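Local coordinates for TetR/AcrR family transcriptional regulator (Bradyrhizobium diazoefficiens, PDB 6G8G), which probably represses transcription as a dimeric, flavonoid-responsive regulator of the TetR family and binds genistein, which probably acts as an inducer, at residues Asp24-Ala29 and Glu66-Ser71; Ala115-Ile120 and Arg132-Ser137. All coordinates share one frame; numbering follows the deposited sequence.

Interaction 1 of 2, residues Asp24-Ala29 and Glu66-Ser71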
loop_
_atom_site.group_PDB
_atom_site.type_symbol
_atom_site.label_atom_id
_atom_site.label_comp_id
_atom_site.label_asym_id
_atom_site.label_seq_id
_atom_site.Cartn_x
_atom_site.Cartn_y
_atom_site.Cartn_z
ATOM N N ASP A 24 16.576 -3.198 27.421
ATOM C CA ASP A 24 15.329 -2.527 27.067
ATOM C C ASP A 24 15.458 -1.008 27.059
ATOM O O ASP A 24 14.868 -0.338 26.213
ATOM C CB ASP A 24 14.162 -2.963 27.965
ATOM C CG ASP A 24 13.973 -4.491 28.000
ATOM O OD1 ASP A 24 14.144 -5.180 26.961
ATOM O OD2 ASP A 24 13.640 -5.003 29.088
ATOM N N ILE A 25 16.216 -0.445 27.981
ATOM C CA ILE A 25 16.412 1.005 27.976
ATOM C C ILE A 25 17.074 1.429 26.680
ATOM O O ILE A 25 16.712 2.449 26.076
ATOM C CB ILE A 25 17.264 1.468 29.169
ATOM C CG1 ILE A 25 16.473 1.260 30.468
ATOM C CG2 ILE A 25 17.676 2.933 29.011
ATOM C CD1 ILE A 25 17.299 1.317 31.745
ATOM N N VAL A 26 18.062 0.644 26.266
ATOM C CA VAL A 26 18.776 0.892 25.009
ATOM C C VAL A 26 17.821 0.800 23.826
ATOM O O VAL A 26 17.799 1.679 22.977
ATOM C CB VAL A 26 19.929 -0.114 24.811
ATOM C CG1 VAL A 26 20.373 -0.142 23.361
ATOM C CG2 VAL A 26 21.096 0.227 25.725
ATOM N N ILE A 27 17.025 -0.256 23.798
ATOM C CA ILE A 27 16.010 -0.421 22.778
ATOM C C ILE A 27 15.130 0.823 22.673
ATOM O O ILE A 27 14.976 1.375 21.587
ATOM C CB ILE A 27 15.133 -1.646 23.075
ATOM C CG1 ILE A 27 15.925 -2.931 22.848
ATOM C CG2 ILE A 27 13.862 -1.637 22.244
ATOM C CD1 ILE A 27 16.124 -3.280 21.400
ATOM N N ARG A 28 14.552 1.271 23.785
ATOM C CA ARG A 28 13.639 2.415 23.725
ATOM C C ARG A 28 14.373 3.674 23.290
ATOM O O ARG A 28 13.831 4.508 22.582
ATOM C CB ARG A 28 12.931 2.661 25.062
ATOM C CG ARG A 28 11.890 1.624 25.405
ATOM C CD ARG A 28 11.167 2.050 26.697
ATOM N NE ARG A 28 11.970 1.941 27.927
ATOM C CZ ARG A 28 12.235 0.797 28.567
ATOM N NH1 ARG A 28 12.960 0.812 29.683
ATOM N NH2 ARG A 28 11.813 -0.375 28.089
ATOM N N ALA A 29 15.622 3.813 23.689
ATOM C CA ALA A 29 16.380 4.996 23.302
ATOM C C ALA A 29 16.678 5.013 21.795
ATOM O O ALA A 29 16.697 6.076 21.158
ATOM C CB ALA A 29 17.668 5.070 24.092
ATOM N N GLU A 66 22.632 -2.292 12.875
ATOM C CA GLU A 66 21.727 -3.179 12.134
ATOM C C GLU A 66 21.136 -4.221 13.080
ATOM O O GLU A 66 19.946 -4.483 13.072
ATOM C CB GLU A 66 22.465 -3.863 10.985
ATOM C CG GLU A 66 22.902 -2.963 9.816
ATOM C CD GLU A 66 24.133 -2.069 10.087
ATOM O OE1 GLU A 66 24.818 -2.216 11.144
ATOM O OE2 GLU A 66 24.444 -1.226 9.200
ATOM N N ALA A 67 21.970 -4.816 13.921
ATOM C CA ALA A 67 21.453 -5.820 14.849
ATOM C C ALA A 67 20.449 -5.211 15.837
ATOM O O ALA A 67 19.445 -5.802 16.168
ATOM C CB ALA A 67 22.604 -6.519 15.556
ATOM N N LEU A 68 20.696 -3.995 16.249
ATOM C CA LEU A 68 19.795 -3.321 17.168
ATOM C C LEU A 68 18.426 -3.111 16.537
ATOM O O LEU A 68 17.402 -3.378 17.149
ATOM C CB LEU A 68 20.375 -1.974 17.472
ATOM C CG LEU A 68 20.049 -1.033 18.583
ATOM C CD1 LEU A 68 19.989 -1.626 19.937
ATOM C CD2 LEU A 68 21.192 -0.024 18.608
ATOM N N PHE A 69 18.417 -2.682 15.287
ATOM C CA PHE A 69 17.163 -2.441 14.591
ATOM C C PHE A 69 16.397 -3.734 14.289
ATOM O O PHE A 69 15.157 -3.785 14.347
ATOM C CB PHE A 69 17.422 -1.688 13.299
ATOM C CG PHE A 69 16.189 -1.076 12.696
ATOM C CD1 PHE A 69 15.164 -0.622 13.488
ATOM C CD2 PHE A 69 16.076 -0.922 11.339
ATOM C CE1 PHE A 69 14.032 -0.076 12.938
ATOM C CE2 PHE A 69 14.950 -0.383 10.780
ATOM C CZ PHE A 69 13.926 0.045 11.583
ATOM N N ALA A 70 17.145 -4.789 13.997
ATOM C CA ALA A 70 16.552 -6.090 13.844
ATOM C C ALA A 70 15.821 -6.531 15.107
ATOM O O ALA A 70 14.703 -7.065 15.023
ATOM C CB ALA A 70 17.601 -7.101 13.454
ATOM N N SER A 71 16.393 -6.300 16.281
ATOM C CA SER A 71 15.662 -6.614 17.535
ATOM C C SER A 71 14.382 -5.810 17.672
ATOM O O SER A 71 13.376 -6.307 18.160
ATOM C CB SER A 71 16.521 -6.329 18.752
ATOM O OG SER A 71 17.473 -7.340 18.962
#

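Interaction 2 of 2, residues Ala115-Ile120 and Arg132-Ser137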
loop_
_atom_site.group_PDB
_atom_site.type_symbol
_atom_site.label_atom_id
_atom_site.label_comp_id
_atom_site.label_asym_id
_atom_site.label_seq_id
_atom_site.Cartn_x
_atom_site.Cartn_y
_atom_site.Cartn_z
ATOM N N ALA A 115 5.247 4.125 11.459
ATOM C CA ALA A 115 6.574 4.559 11.840
ATOM C C ALA A 115 7.654 3.634 11.281
ATOM O O ALA A 115 8.645 4.097 10.686
ATOM C CB ALA A 115 6.670 4.609 13.338
ATOM N N PHE A 116 7.476 2.325 11.461
ATOM C CA PHE A 116 8.460 1.355 10.941
ATOM C C PHE A 116 8.646 1.453 9.465
ATOM O O PHE A 116 9.776 1.433 8.946
ATOM C CB PHE A 116 8.063 -0.079 11.251
ATOM C CG PHE A 116 8.685 -0.596 12.496
ATOM C CD1 PHE A 116 10.020 -0.974 12.494
ATOM C CD2 PHE A 116 7.971 -0.670 13.659
ATOM C CE1 PHE A 116 10.631 -1.417 13.610
ATOM C CE2 PHE A 116 8.579 -1.133 14.791
ATOM C CZ PHE A 116 9.914 -1.507 14.766
ATOM N N VAL A 117 7.526 1.537 8.778
ATOM C CA VAL A 117 7.589 1.565 7.343
ATOM C C VAL A 117 8.251 2.862 6.899
ATOM O O VAL A 117 8.994 2.901 5.907
ATOM C CB VAL A 117 6.186 1.441 6.742
ATOM C CG1 VAL A 117 6.218 1.692 5.242
ATOM C CG2 VAL A 117 5.606 0.072 7.066
ATOM N N ARG A 118 7.971 3.932 7.626
ATOM C CA ARG A 118 8.558 5.191 7.286
ATOM C C ARG A 118 10.060 5.079 7.400
ATOM O O ARG A 118 10.783 5.450 6.497
ATOM C CB ARG A 118 8.072 6.287 8.205
ATOM C CG ARG A 118 7.910 7.544 7.436
ATOM C CD ARG A 118 7.493 8.623 8.401
ATOM N NE ARG A 118 6.079 8.908 8.155
ATOM C CZ ARG A 118 5.093 8.856 9.053
ATOM N NH1 ARG A 118 5.346 8.578 10.347
ATOM N NH2 ARG A 118 3.850 9.141 8.639
ATOM N N ILE A 119 10.514 4.569 8.530
ATOM C CA ILE A 119 11.931 4.447 8.784
ATOM C C ILE A 119 12.632 3.599 7.743
ATOM O O ILE A 119 13.679 4.004 7.257
ATOM C CB ILE A 119 12.205 3.858 10.160
ATOM C CG1 ILE A 119 11.832 4.873 11.226
ATOM C CG2 ILE A 119 13.677 3.521 10.304
ATOM C CD1 ILE A 119 11.718 4.265 12.608
ATOM N N ILE A 120 12.050 2.461 7.375
ATOM C CA ILE A 120 12.658 1.610 6.370
ATOM C C ILE A 120 12.612 2.215 4.941
ATOM O O ILE A 120 13.601 2.153 4.177
ATOM C CB ILE A 120 12.006 0.240 6.367
ATOM C CG1 ILE A 120 12.309 -0.432 7.681
ATOM C CG2 ILE A 120 12.568 -0.600 5.221
ATOM C CD1 ILE A 120 11.320 -1.516 8.048
ATOM N N ARG A 132 13.498 -6.964 4.334
ATOM C CA ARG A 132 12.873 -8.281 4.193
ATOM C C ARG A 132 12.550 -8.898 5.522
ATOM O O ARG A 132 11.557 -9.595 5.680
ATOM C CB ARG A 132 13.752 -9.226 3.411
ATOM C CG ARG A 132 13.051 -10.524 3.084
ATOM C CD ARG A 132 13.600 -11.126 1.811
ATOM N NE ARG A 132 13.073 -10.541 0.578
ATOM C CZ ARG A 132 11.818 -10.688 0.153
ATOM N NH1 ARG A 132 10.917 -11.371 0.874
ATOM N NH2 ARG A 132 11.451 -10.125 -0.992
ATOM N N LEU A 133 13.389 -8.636 6.500
ATOM C CA LEU A 133 13.120 -9.130 7.836
ATOM C C LEU A 133 11.767 -8.589 8.339
ATOM O O LEU A 133 10.996 -9.306 8.957
ATOM C CB LEU A 133 14.241 -8.724 8.798
ATOM C CG LEU A 133 13.983 -9.159 10.244
ATOM C CD1 LEU A 133 13.899 -10.661 10.357
ATOM C CD2 LEU A 133 15.042 -8.616 11.169
ATOM N N PHE A 134 11.523 -7.312 8.099
ATOM C CA PHE A 134 10.270 -6.726 8.487
ATOM C C PHE A 134 9.116 -7.383 7.737
ATOM O O PHE A 134 8.130 -7.821 8.340
ATOM C CB PHE A 134 10.257 -5.215 8.236
ATOM C CG PHE A 134 8.881 -4.636 8.319
ATOM C CD1 PHE A 134 8.292 -4.398 9.554
ATOM C CD2 PHE A 134 8.151 -4.417 7.185
ATOM C CE1 PHE A 134 7.024 -3.899 9.643
ATOM C CE2 PHE A 134 6.880 -3.899 7.269
ATOM C CZ PHE A 134 6.320 -3.643 8.495
ATOM N N TYR A 135 9.247 -7.473 6.419
ATOM C CA TYR A 135 8.208 -8.094 5.613
ATOM C C TYR A 135 7.854 -9.503 6.097
ATOM O O TYR A 135 6.678 -9.809 6.256
ATOM C CB TYR A 135 8.590 -8.135 4.140
ATOM C CG TYR A 135 7.525 -8.806 3.310
ATOM C CD1 TYR A 135 6.335 -8.159 3.012
ATOM C CD2 TYR A 135 7.685 -10.110 2.892
ATOM C CE1 TYR A 135 5.346 -8.789 2.289
ATOM C CE2 TYR A 135 6.708 -10.771 2.180
ATOM C CZ TYR A 135 5.540 -10.109 1.877
ATOM O OH TYR A 135 4.596 -10.828 1.170
ATOM N N GLU A 136 8.857 -10.336 6.353
ATOM C CA GLU A 136 8.623 -11.745 6.722
ATOM C C GLU A 136 8.132 -11.920 8.138
ATOM O O GLU A 136 7.437 -12.887 8.442
ATOM C CB GLU A 136 9.867 -12.606 6.491
ATOM C CG GLU A 136 10.304 -12.605 5.024
ATOM C CD GLU A 136 11.244 -13.736 4.621
ATOM O OE1 GLU A 136 11.953 -14.266 5.516
ATOM O OE2 GLU A 136 11.263 -14.072 3.400
ATOM N N SER A 137 8.444 -10.968 8.997
ATOM C CA SER A 137 8.025 -11.034 10.404
ATOM C C SER A 137 6.637 -10.476 10.634
ATOM O O SER A 137 6.008 -10.793 11.620
ATOM C CB SER A 137 9.009 -10.232 11.250
ATOM O OG SER A 137 10.318 -10.721 11.064
#

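Interaction 1 of 2, residues Asp24-Ala29 and Glu66-Ser71
V26 and L68 meet within the helix-turn-helix DNA-binding domain of this TetR-family protein, where helix 23-37 is crossed by helix 65-82. The short axes lie 10.4 Å apart at 94°, nearly perpendicular, so one spot of contact forms rather than a long seam, and only 136 Å² is buried. L68 carries much of it. From its CB the chain runs to CG, set anti to the backbone N (chi1 -163°), and neither atom comes within touching distance of 24-29. The branch CD1 does the work: it meets V26 CG1 at 3.8 Å, the two side chains crossing at about a right angle, and lies more loosely, 4.5 Å, from I27 CD1. The other branch, CD2, does not reach 24-29. Around this point F62 touches V26, L68 and S71, while M44 and I47 of helix 44-51 pack on L68, so the contact belongs to the apolar core that joins these helices. No hydrogen bond links the two segments. I27 starts alongside the interface and reaches it with its terminal methyl, CD1, which rests 4.1 Å from S71 CB, touching the carbon of the serine side chain.

Interaction 2 of 2, residues Ala115-Ile120 and Arg132-Ser137
F116 and F134 mark the closest backbone approach of two helices running almost antiparallel: their CA atoms stand 8.6 Å apart, and the short axes pass at 11.5 Å with 154° between their directions. That spacing is bridged by one large side chain. F134, with CG anti to the backbone N (chi1 166°), sends its ring from helix 128-137 towards 115-120, where three residues receive it along its length. I120 CD1 sits at the root, 3.9 Å from F134 CB and also near CG. F116 CB lies 4.3 Å from F134 CE1, and V117 CG2 is at the far end, 4.0 Å from F134 CZ. All three approach the ring at a slant, and the phenyl of F116 itself turns to W31 and to helix 65-82. Within 132-137, S137 OG donates to L133 O one turn back at 2.6 Å; S137 N binds the same oxygen from the opposite face of the carbonyl plane, so this terminal turn is held twice. The second subunit comes close as well, with its V184 on V117 and its L185 on I120. Across the two segments there is no hydrogen bond or salt bridge. The contact is therefore apolar; it lies where the ligand-binding domain meets the DNA-binding helices and the second subunit, and its cohesion rests on burial and shape rather than on directed polar bonds.

In the fold
Interaction 1 and interaction 2 fall in different family regions, the TetR DNA-binding and the AefR-like C-terminal ones, with centres about 14 Å apart, yet they touch through helix 65-82. F69, pointing away from 24-29, places CZ 3.7 Å from I119 CG2 and CE1 3.7 Å from F116 CE1; next to it, A70 CB is 3.7 Å from L133 CD2. One segment of interaction 1 thus packs on both segments of interaction 2. The V117 side chain comes to about 6 Å from a bound genistein, close but not touching; the pocket includes F108, P180 and L181. This proximity is consistent with a route by which ligand binding could shift the DNA-binding helices, as in other TetR regulators.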